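Local structure of cell division protein FtsI/penicillin binding protein 2 (Legionella pneumophila subsp. pneumophila ATCC 43290, 4ZTK) at residues A[136-139]-A[140-143]. The protein probably acts as a D,D-transpeptidase that cross-links peptidoglycan during cell division. Residues are numbered along the deposited sequence; the frame is centred on the assembly and turned at random.
Sequences NVCL and IRVS
Ile140 lays its CG1 branch against the carbonyl oxygen of Asn136, one helical turn earlier, with CG1 3.2 Å from Asn136 O. CG1 stands beside the backbone N and opposite the carbonyl carbon (chi1 -72°), which directs the branch back toward that turn; CD1 follows at 3.7 Å from Asn136 O. Asn136 O also accepts the Ile140 N-H, N to O 2.9 Å, with the donor almost in line with the carbonyl. Val142 repeats the pattern on another side of the helix: its CG2 comes within 3.3 Å of Cys138 O, which also takes the Val142 N-H. Arg141 N to Val137 O and Ser143 N to Leu139 O complete a run of four i to i+4 bonds, both of these with the donor tilted well off the carbonyl plane. Farther out, the Arg141 chain bends at chi3 (53°) and brings the edge of its guanidinium alongside the thiol, NH1 lying 4.3 Å from Cys138 SG; the Arg141 side chain is poorly ordered, so this loose approach is only approximate. Neighbouring helices cover part of the turn: Leu139 packs on Ile86 of helix 83-92 and Ile131 of helix 127-133, and Ile140 meets Ala177 and Ala180 of helix 172-181, where Leu176 O receives the Ser143 hydroxyl. Asn136 OD1 is hydrogen-bonded to Lys83 NZ, the lysine of a probable SxxK motif that begins at Ser80. A regular alpha-helical turn thus starts helix 136-146 in the all-helical part of the penicillin-binding transpeptidase fold, and Asn136, the first residue of that helix, is probably the asparagine of the SxN motif that borders the active site in penicillin-binding proteins.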
loop_
_atom_site.group_PDB
_atom_site.type_symbol
_atom_site.label_atom_id
_atom_site.label_comp_id
_atom_site.label_asym_id
_atom_site.label_seq_id
_atom_site.Cartn_x
_atom_site.Cartn_y
_atom_site.Cartn_z
ATOM N N ASN A 136 -5.464 14.320 -4.293
ATOM C CA ASN A 136 -6.370 14.190 -3.156
ATOM C C ASN A 136 -7.796 14.675 -3.417
ATOM O O ASN A 136 -8.757 13.954 -3.151
ATOM C CB ASN A 136 -5.798 14.909 -1.929
ATOM C CG ASN A 136 -4.588 14.197 -1.342
ATOM O OD1 ASN A 136 -4.368 13.014 -1.592
ATOM N ND2 ASN A 136 -3.804 14.920 -0.548
ATOM N N VAL A 137 -7.932 15.894 -3.927
ATOM C CA VAL A 137 -9.256 16.482 -4.129
ATOM C C VAL A 137 -10.122 15.612 -5.044
ATOM O O VAL A 137 -11.312 15.442 -4.795
ATOM C CB VAL A 137 -9.169 17.938 -4.650
ATOM C CG1 VAL A 137 -10.543 18.452 -5.073
ATOM C CG2 VAL A 137 -8.580 18.840 -3.578
ATOM N N CYS A 138 -9.513 15.025 -6.071
ATOM C CA CYS A 138 -10.253 14.171 -6.997
ATOM C C CYS A 138 -10.740 12.878 -6.349
ATOM O O CYS A 138 -11.904 12.511 -6.504
ATOM C CB CYS A 138 -9.432 13.859 -8.251
ATOM S SG CYS A 138 -9.122 15.308 -9.305
ATOM N N LEU A 139 -9.856 12.186 -5.637
ATOM C CA LEU A 139 -10.251 10.948 -4.974
ATOM C C LEU A 139 -11.291 11.204 -3.887
ATOM O O LEU A 139 -12.186 10.381 -3.662
ATOM C CB LEU A 139 -9.042 10.206 -4.398
ATOM C CG LEU A 139 -8.443 9.122 -5.299
ATOM C CD1 LEU A 139 -9.461 8.021 -5.571
ATOM C CD2 LEU A 139 -7.945 9.722 -6.602
ATOM N N ILE A 140 -11.176 12.345 -3.216
ATOM C CA ILE A 140 -12.160 12.708 -2.207
ATOM C C ILE A 140 -13.531 12.882 -2.853
ATOM O O ILE A 140 -14.537 12.375 -2.352
ATOM C CB ILE A 140 -11.782 13.991 -1.467
ATOM C CG1 ILE A 140 -10.601 13.742 -0.528
ATOM C CG2 ILE A 140 -12.968 14.468 -0.665
ATOM C CD1 ILE A 140 -10.059 15.014 0.132
ATOM N N ARG A 141 -13.559 13.592 -3.975
ATOM C CA ARG A 141 -14.795 13.792 -4.716
ATOM C C ARG A 141 -15.369 12.447 -5.157
ATOM O O ARG A 141 -16.565 12.206 -5.035
ATOM C CB ARG A 141 -14.564 14.713 -5.920
ATOM C CG ARG A 141 -15.794 14.921 -6.784
ATOM C CD ARG A 141 -15.663 16.154 -7.671
ATOM N NE ARG A 141 -14.430 16.147 -8.456
ATOM C CZ ARG A 141 -14.159 17.016 -9.426
ATOM N NH1 ARG A 141 -13.011 16.942 -10.090
ATOM N NH2 ARG A 141 -15.039 17.958 -9.736
ATOM N N VAL A 142 -14.505 11.569 -5.650
ATOM C CA VAL A 142 -14.920 10.228 -6.039
ATOM C C VAL A 142 -15.578 9.498 -4.865
ATOM O O VAL A 142 -16.657 8.923 -5.004
ATOM C CB VAL A 142 -13.723 9.420 -6.578
ATOM C CG1 VAL A 142 -14.037 7.935 -6.610
ATOM C CG2 VAL A 142 -13.339 9.919 -7.964
ATOM N N SER A 143 -14.931 9.555 -3.705
ATOM C CA SER A 143 -15.458 8.936 -2.494
ATOM C C SER A 143 -16.806 9.519 -2.077
ATOM O O SER A 143 -17.743 8.778 -1.762
ATOM C CB SER A 143 -14.453 9.070 -1.349
ATOM O OG SER A 143 -14.929 8.430 -0.174
#